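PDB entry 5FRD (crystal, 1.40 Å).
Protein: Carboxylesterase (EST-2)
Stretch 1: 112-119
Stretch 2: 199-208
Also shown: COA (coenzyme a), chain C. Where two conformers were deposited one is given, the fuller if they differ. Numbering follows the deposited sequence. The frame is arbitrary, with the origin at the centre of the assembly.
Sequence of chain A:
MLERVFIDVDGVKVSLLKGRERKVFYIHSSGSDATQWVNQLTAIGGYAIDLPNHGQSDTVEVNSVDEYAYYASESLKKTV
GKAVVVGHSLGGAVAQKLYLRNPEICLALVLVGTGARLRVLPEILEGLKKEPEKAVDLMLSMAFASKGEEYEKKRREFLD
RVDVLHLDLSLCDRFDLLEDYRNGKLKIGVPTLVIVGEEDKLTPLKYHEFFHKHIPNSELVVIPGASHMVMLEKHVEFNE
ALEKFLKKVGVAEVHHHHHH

Stretch 1 112-119: VGTGARLR
Stretch 2, residues 199-208: EDKLTPLKYH

Residues 112-119 run without regular helix past a loop that leads into a helix carrying Tyr-207 and His-208, which continues later in the chain; the contact buries 306 Å². Register is set by Gly-113 nearest Thr-203 (CA to CA 5.5 Å) and Gly-115 nearest Tyr-207 (CA to CA 5.3 Å).

One direct hydrogen bond crosses: Thr-114 N to His-208 NE2, 3.0 Å and 154°, meeting the imidazole at its edge. His-208 (chi1 m, chi2 83°) leaves its backbone sideways and brings its ring end nearer, while its ND1 donates to Pro-204 O at 3.0 Å. That second bond fixes the ring, leaving NE2 free to accept.

Asp-200 (chi1 t) organises the loop. Asp-200 OD1 accepts from Thr-203 N at 2.9 Å, nearly linear, and weakly from Leu-202 N at 2.9 Å; Asp-200 OD2 accepts from Thr-203 OG1 at 2.8 Å. Thr-203, chi1 p, thereby packs OG1 3.0 Å from Gly-113 C and CG2 3.8 Å from Leu-118 CD2. Gly-113 has phi/psi 48/56, a positive phi that favours glycine.

Gly-115 is extended (-171/164), and a CB there would lie 2.9 Å from Tyr-207 CD2, a clash; its bare CA sits 4.1 Å from that CD2. Tyr-207 (chi1 m, chi2 13°) points toward stretch 1, with Leu-118 CD2 4.5 Å from its CE2; Leu-118 adopts m,t. Coenzyme A lays its adenine over one face of the tyrosine ring, and COA N6A donates to Arg-117 O at 2.9 Å. Arg-117, t,t,m, leads its end away from stretch 2, where NH1 donates to COA O1A at 2.8 Å.

Two waters complete the joint. Water 1 accepts from Ala-116 N (2.9 Å) and donates to Tyr-207 O (2.8 Å); water 2 donates to Arg-119 O (2.7 Å) and hydrogen-bonds Tyr-207 OH (2.6 Å).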

ATOM      1  N   VAL A 112      -4.612   0.798   4.025  1.00 12.10           N
ATOM      2  CA  VAL A 112      -4.031   2.028   4.526  1.00 13.73           C
ATOM      3  C   VAL A 112      -4.112   3.096   3.444  1.00 13.65           C
ATOM      4  O   VAL A 112      -3.568   2.925   2.353  1.00 14.32           O
ATOM      5  CB  VAL A 112      -2.543   1.838   4.906  1.00 13.96           C
ATOM      6  CG1 VAL A 112      -2.034   3.101   5.577  1.00 13.81           C
ATOM      7  CG2 VAL A 112      -2.332   0.616   5.810  1.00 14.94           C
ATOM      8  N   GLY A 113      -4.758   4.234   3.731  1.00 12.49           N
ATOM      9  CA  GLY A 113      -4.773   5.324   2.772  1.00 13.39           C
ATOM     10  C   GLY A 113      -5.133   4.847   1.365  1.00 14.02           C
ATOM     11  O   GLY A 113      -4.372   5.040   0.395  1.00 13.41           O
ATOM     12  N   THR A 114      -6.278   4.191   1.229  1.00 13.15           N
ATOM     13  CA  THR A 114      -6.668   3.608  -0.028  1.00 13.34           C
ATOM     14  C   THR A 114      -8.159   3.740  -0.231  1.00 14.09           C
ATOM     15  O   THR A 114      -8.790   4.576   0.404  1.00 14.85           O
ATOM     16  CB  THR A 114      -6.100   2.164  -0.106  1.00 13.89           C
ATOM     17  OG1 THR A 114      -6.276   1.628  -1.429  1.00 13.62           O
ATOM     18  CG2 THR A 114      -6.724   1.244   0.892  1.00 14.36           C
ATOM     19  N   GLY A 115      -8.721   3.002  -1.177  1.00 13.49           N
ATOM     20  CA  GLY A 115     -10.125   3.170  -1.518  1.00 13.83           C
ATOM     21  C   GLY A 115     -10.584   2.080  -2.451  1.00 14.95           C
ATOM     22  O   GLY A 115      -9.778   1.369  -3.081  1.00 14.60           O
ATOM     23  N   ALA A 116     -11.893   1.953  -2.552  1.00 15.10           N
ATOM     24  CA  ALA A 116     -12.527   1.050  -3.523  1.00 14.53           C
ATOM     25  C   ALA A 116     -12.538   1.588  -4.943  1.00 15.94           C
ATOM     26  O   ALA A 116     -12.771   0.854  -5.890  1.00 16.68           O
ATOM     27  CB  ALA A 116     -13.946   0.748  -3.076  1.00 16.78           C
ATOM     28  N   ARG A 117     -12.231   2.863  -5.094  1.00 15.77           N
ATOM     29  CA  ARG A 117     -12.109   3.560  -6.356  1.00 16.06           C
ATOM     30  C   ARG A 117     -11.082   4.666  -6.126  1.00 17.24           C
ATOM     31  O   ARG A 117     -11.136   5.350  -5.074  1.00 16.82           O
ATOM     32  CB  ARG A 117     -13.448   4.174  -6.768  1.00 17.92           C
ATOM     33  CG  ARG A 117     -13.431   4.820  -8.147  1.00 20.90           C
ATOM     34  CD  ARG A 117     -14.717   5.588  -8.417  1.00 24.42           C
ATOM     35  NE  ARG A 117     -15.817   4.671  -8.712  1.00 24.86           N
ATOM     36  CZ  ARG A 117     -17.064   5.053  -8.976  1.00 34.77           C
ATOM     37  NH1 ARG A 117     -17.408   6.335  -8.937  1.00 32.81           N
ATOM     38  NH2 ARG A 117     -17.978   4.122  -9.238  1.00 37.10           N
ATOM     39  N   LEU A 118     -10.154   4.823  -7.073  1.00 17.34           N
ATOM     40  CA  LEU A 118      -9.009   5.724  -6.868  1.00 16.01           C
ATOM     41  C   LEU A 118      -8.809   6.691  -8.018  1.00 17.60           C
ATOM     42  O   LEU A 118      -7.695   6.889  -8.525  1.00 16.44           O
ATOM     43  CB  LEU A 118      -7.750   4.895  -6.582  1.00 15.42           C
ATOM     44  CG  LEU A 118      -7.742   4.121  -5.257  1.00 17.07           C
ATOM     45  CD1 LEU A 118      -6.513   3.226  -5.194  1.00 16.75           C
ATOM     46  CD2 LEU A 118      -7.762   5.060  -4.050  1.00 16.60           C
ATOM     47  N   ARG A 119      -9.885   7.374  -8.390  1.00 18.46           N
ATOM     48  CA  ARG A 119      -9.759   8.446  -9.348  1.00 18.69           C
ATOM     49  C   ARG A 119      -8.706   9.467  -8.888  1.00 16.94           C
ATOM     50  O   ARG A 119      -8.613   9.792  -7.702  1.00 17.99           O
ATOM     51  CB  ARG A 119     -11.104   9.153  -9.535  1.00 20.08           C
ATOM     52  CG  ARG A 119     -12.136   8.334 -10.309  1.00 21.92           C
ATOM     53  CD  ARG A 119     -11.826   8.177 -11.803  1.00 20.62           C
ATOM     54  NE  ARG A 119     -11.373   9.415 -12.411  1.00 23.62           N
ATOM     55  CZ  ARG A 119     -12.132  10.486 -12.639  1.00 28.69           C
ATOM     56  NH1 ARG A 119     -13.430  10.472 -12.371  1.00 26.80           N
ATOM     57  NH2 ARG A 119     -11.567  11.590 -13.142  1.00 29.92           N
ATOM     58  N   GLU A 199      -5.630  13.786   8.390  1.00 16.59           N
ATOM     59  CA  GLU A 199      -5.517  14.894   7.441  0.60 19.21           C
ATOM     60  C   GLU A 199      -5.428  14.451   5.976  1.00 18.17           C
ATOM     61  O   GLU A 199      -5.266  15.268   5.098  1.00 20.08           O
ATOM     62  CB  GLU A 199      -4.293  15.746   7.802  0.60 19.23           C
ATOM     63  CG  GLU A 199      -4.359  16.240   9.240  0.60 27.10           C
ATOM     64  CD  GLU A 199      -3.259  17.211   9.627  0.60 31.52           C
ATOM     65  OE1 GLU A 199      -2.734  17.923   8.742  0.60 30.89           O
ATOM     66  OE2 GLU A 199      -2.946  17.264  10.839  0.60 34.53           O
ATOM     67  N   ASP A 200      -5.550  13.148   5.697  1.00 16.24           N
ATOM     68  CA  ASP A 200      -5.348  12.639   4.332  1.00 15.16           C
ATOM     69  C   ASP A 200      -6.369  13.238   3.353  1.00 16.67           C
ATOM     70  O   ASP A 200      -7.585  13.075   3.548  1.00 18.01           O
ATOM     71  CB  ASP A 200      -5.483  11.092   4.369  1.00 14.95           C
ATOM     72  CG  ASP A 200      -5.065  10.402   3.077  1.00 16.52           C
ATOM     73  OD1 ASP A 200      -5.050  11.008   1.999  1.00 16.27           O
ATOM     74  OD2 ASP A 200      -4.762   9.183   3.165  1.00 15.24           O
ATOM     75  N   LYS A 201      -5.888  13.889   2.290  1.00 16.33           N
ATOM     76  CA  LYS A 201      -6.763  14.464   1.266  0.60 17.76           C
ATOM     77  C   LYS A 201      -6.746  13.696  -0.048  1.00 16.24           C
ATOM     78  O   LYS A 201      -7.571  13.940  -0.928  1.00 20.02           O
ATOM     79  CB  LYS A 201      -6.414  15.939   1.044  0.60 21.42           C
ATOM     80  CG  LYS A 201      -6.691  16.777   2.284  0.60 27.54           C
ATOM     81  CD  LYS A 201      -6.800  18.253   2.027  0.60 36.63           C
ATOM     82  CE  LYS A 201      -8.209  18.775   1.795  0.60 59.24           C
ATOM     83  NZ  LYS A 201      -8.192  20.004   0.955  0.60 52.84           N
ATOM     84  N   LEU A 202      -5.814  12.759  -0.209  1.00 15.31           N
ATOM     85  CA  LEU A 202      -5.789  11.933  -1.403  1.00 15.97           C
ATOM     86  C   LEU A 202      -6.802  10.798  -1.300  1.00 14.70           C
ATOM     87  O   LEU A 202      -7.449  10.443  -2.279  1.00 15.11           O
ATOM     88  CB  LEU A 202      -4.388  11.378  -1.668  1.00 16.11           C
ATOM     89  CG  LEU A 202      -3.337  12.405  -2.094  1.00 16.23           C
ATOM     90  CD1 LEU A 202      -1.959  11.779  -2.131  1.00 18.15           C
ATOM     91  CD2 LEU A 202      -3.729  12.975  -3.468  1.00 18.72           C
ATOM     92  N   THR A 203      -6.859  10.178  -0.123  1.00 14.19           N
ATOM     93  CA  THR A 203      -7.795   9.084   0.157  1.00 13.88           C
ATOM     94  C   THR A 203      -8.393   9.435   1.517  1.00 13.53           C
ATOM     95  O   THR A 203      -7.898   9.065   2.552  1.00 14.11           O
ATOM     96  CB  THR A 203      -7.087   7.708   0.179  1.00 13.24           C
ATOM     97  OG1 THR A 203      -5.974   7.730   1.062  1.00 14.53           O
ATOM     98  CG2 THR A 203      -6.589   7.324  -1.190  1.00 15.28           C
ATOM     99  N   PRO A 204      -9.469  10.238   1.497  1.00 14.60           N
ATOM    100  CA  PRO A 204      -9.935  10.836   2.747  1.00 15.64           C
ATOM    101  C   PRO A 204     -10.738   9.886   3.624  1.00 15.12           C
ATOM    102  O   PRO A 204     -10.960   8.703   3.287  1.00 14.26           O
ATOM    103  CB  PRO A 204     -10.790  12.008   2.261  1.00 16.96           C
ATOM    104  CG  PRO A 204     -11.263  11.583   0.935  1.00 18.53           C
ATOM    105  CD  PRO A 204     -10.159  10.776   0.325  1.00 14.31           C
ATOM    106  N   LEU A 205     -11.195  10.400   4.757  1.00 14.96           N
ATOM    107  CA  LEU A 205     -11.925   9.612   5.731  1.00 13.97           C
ATOM    108  C   LEU A 205     -13.068   8.837   5.111  1.00 14.01           C
ATOM    109  O   LEU A 205     -13.234   7.664   5.419  1.00 15.49           O
ATOM    110  CB  LEU A 205     -12.473  10.523   6.818  1.00 16.25           C
ATOM    111  CG  LEU A 205     -13.331   9.863   7.883  1.00 16.67           C
ATOM    112  CD1 LEU A 205     -12.532   8.815   8.668  1.00 16.46           C
ATOM    113  CD2 LEU A 205     -13.876  10.912   8.832  1.00 17.95           C
ATOM    114  N   LYS A 206     -13.855   9.457   4.240  1.00 14.49           N
ATOM    115  CA  LYS A 206     -15.010   8.756   3.676  0.60 15.71           C
ATOM    116  C   LYS A 206     -14.639   7.501   2.913  1.00 15.93           C
ATOM    117  O   LYS A 206     -15.418   6.573   2.904  1.00 16.34           O
ATOM    118  CB  LYS A 206     -15.859   9.647   2.806  0.60 16.80           C
ATOM    119  CG  LYS A 206     -16.664  10.674   3.588  0.60 18.96           C
ATOM    120  CD  LYS A 206     -17.275  11.706   2.633  0.60 23.22           C
ATOM    121  CE  LYS A 206     -17.772  12.960   3.373  0.60 32.25           C
ATOM    122  NZ  LYS A 206     -19.031  13.509   2.786  0.60 38.51           N
ATOM    123  N   TYR A 207     -13.453   7.458   2.295  1.00 14.73           N
ATOM    124  CA  TYR A 207     -13.062   6.233   1.597  1.00 16.54           C
ATOM    125  C   TYR A 207     -12.882   5.087   2.592  1.00 14.39           C
ATOM    126  O   TYR A 207     -13.135   3.906   2.267  1.00 15.91           O
ATOM    127  CB  TYR A 207     -11.763   6.395   0.842  1.00 14.28           C
ATOM    128  CG  TYR A 207     -11.762   7.283  -0.377  1.00 14.04           C
ATOM    129  CD1 TYR A 207     -12.826   8.154  -0.679  1.00 15.35           C
ATOM    130  CD2 TYR A 207     -10.679   7.255  -1.260  1.00 13.96           C
ATOM    131  CE1 TYR A 207     -12.790   8.982  -1.815  1.00 14.97           C
ATOM    132  CE2 TYR A 207     -10.633   8.080  -2.385  1.00 15.66           C
ATOM    133  CZ  TYR A 207     -11.688   8.960  -2.642  1.00 16.31           C
ATOM    134  OH  TYR A 207     -11.674   9.823  -3.739  1.00 19.99           O
ATOM    135  N   HIS A 208     -12.434   5.420   3.802  1.00 13.90           N
ATOM    136  CA  HIS A 208     -12.127   4.439   4.842  1.00 13.41           C
ATOM    137  C   HIS A 208     -13.379   4.042   5.624  1.00 15.61           C
ATOM    138  O   HIS A 208     -13.551   2.876   5.975  1.00 14.91           O
ATOM    139  CB  HIS A 208     -10.976   4.971   5.690  1.00 14.02           C
ATOM    140  CG  HIS A 208      -9.729   5.125   4.877  1.00 14.54           C
ATOM    141  ND1 HIS A 208      -9.476   6.224   4.090  1.00 13.77           N
ATOM    142  CD2 HIS A 208      -8.750   4.241   4.609  1.00 13.55           C
ATOM    143  CE1 HIS A 208      -8.357   6.026   3.417  1.00 15.02           C
ATOM    144  NE2 HIS A 208      -7.905   4.828   3.716  1.00 14.44           N
TER
HETATM  145  N1A COA C1257     -14.980   5.426  -1.514  1.00 20.45           N
HETATM  146  C2A COA C1257     -16.214   5.908  -1.302  1.00 23.06           C
HETATM  147  N3A COA C1257     -16.805   6.734  -2.174  1.00 27.31           N
HETATM  148  C4A COA C1257     -16.182   7.097  -3.317  1.00 22.76           C
HETATM  149  C5A COA C1257     -14.850   6.617  -3.621  1.00 20.79           C
HETATM  150  C6A COA C1257     -14.263   5.720  -2.640  1.00 20.31           C
HETATM  151  N6A COA C1257     -13.021   5.235  -2.845  1.00 18.08           N
HETATM  152  N7A COA C1257     -14.449   7.140  -4.791  1.00 22.45           N
HETATM  153  C8A COA C1257     -15.484   7.883  -5.221  1.00 29.53           C
HETATM  154  N9A COA C1257     -16.500   7.853  -4.335  1.00 29.43           N
HETATM  155  C1B COA C1257     -17.769   8.592  -4.478  1.00 31.94           C
HETATM  156  C2B COA C1257     -17.478  10.052  -4.277  1.00 28.71           C
HETATM  157  O2B COA C1257     -17.493  10.364  -2.885  1.00 35.12           O
HETATM  158  C3B COA C1257     -18.569  10.697  -5.116  1.00 38.10           C
HETATM  159  O3B COA C1257     -19.769  10.754  -4.347  1.00 50.13           O
HETATM  160  P3B COA C1257     -20.721  12.062  -4.323  1.00 54.57           P
HETATM  161  O7A COA C1257     -21.173  12.136  -5.767  1.00 66.89           O
HETATM  162  O8A COA C1257     -19.802  13.174  -3.860  1.00 43.84           O
HETATM  163  O9A COA C1257     -21.791  11.698  -3.317  1.00 65.70           O
HETATM  164  C4B COA C1257     -18.748   9.734  -6.274  1.00 26.28           C
HETATM  165  O4B COA C1257     -18.261   8.463  -5.796  1.00 29.39           O
HETATM  166  C5B COA C1257     -18.009  10.127  -7.543  1.00 27.50           C
HETATM  167  O5B COA C1257     -16.610  10.267  -7.250  1.00 25.67           O
HETATM  168  P1A COA C1257     -15.487   9.900  -8.338  1.00 24.39           P
HETATM  169  O1A COA C1257     -15.782   8.616  -8.995  1.00 23.99           O
HETATM  170  O2A COA C1257     -14.164  10.012  -7.579  1.00 23.91           O
HETATM  171  O3A COA C1257     -15.547  10.998  -9.511  1.00 27.30           O
HETATM  172  P2A COA C1257     -15.561  12.605  -9.420  1.00 30.20           P
HETATM  173  O4A COA C1257     -15.483  12.981 -10.874  1.00 35.35           O
HETATM  174  O5A COA C1257     -16.653  13.062  -8.504  1.00 36.21           O
HETATM  175  O6A COA C1257     -14.209  13.063  -8.659  1.00 28.66           O
HETATM  176  CBP COA C1257     -11.906  13.434  -8.257  1.00 21.99           C
HETATM  177  CCP COA C1257     -12.923  12.848  -9.226  1.00 29.29           C
HETATM  178  CDP COA C1257     -10.509  13.153  -8.808  1.00 25.76           C
HETATM  179  CEP COA C1257     -12.142  14.955  -8.166  1.00 28.13           C
HETATM  180  CAP COA C1257     -12.084  12.761  -6.873  1.00 26.55           C
HETATM  181  OAP COA C1257     -12.017  11.317  -7.006  1.00 24.69           O
HETATM  182  C9P COA C1257     -11.057  13.230  -5.865  1.00 24.63           C
HETATM  183  O9P COA C1257     -11.088  14.367  -5.443  1.00 25.62           O
HETATM  184  N8P COA C1257     -10.154  12.322  -5.452  1.00 24.01           N
HETATM  185  C7P COA C1257      -9.198  12.559  -4.367  1.00 22.35           C
HETATM  186  C6P COA C1257      -7.857  13.118  -4.828  1.00 22.24           C
HETATM  187  C5P COA C1257      -6.925  12.196  -5.590  1.00 22.76           C
HETATM  188  O5P COA C1257      -6.408  12.566  -6.652  1.00 21.01           O
HETATM  189  N4P COA C1257      -6.644  11.016  -5.032  1.00 21.12           N
HETATM  190  C3P COA C1257      -5.683  10.095  -5.593  1.00 24.81           C
HETATM  191  C2P COA C1257      -6.123   8.675  -5.322  1.00 23.39           C
HETATM  192  S1P COA C1257      -4.830   7.551  -5.895  1.00 24.44           S
HETATM  193  O   HOH W   1     -13.350   3.358  -0.514  1.00 15.77           O
HETATM  194  O   HOH W   2     -10.075   8.894  -5.588  1.00 20.56           O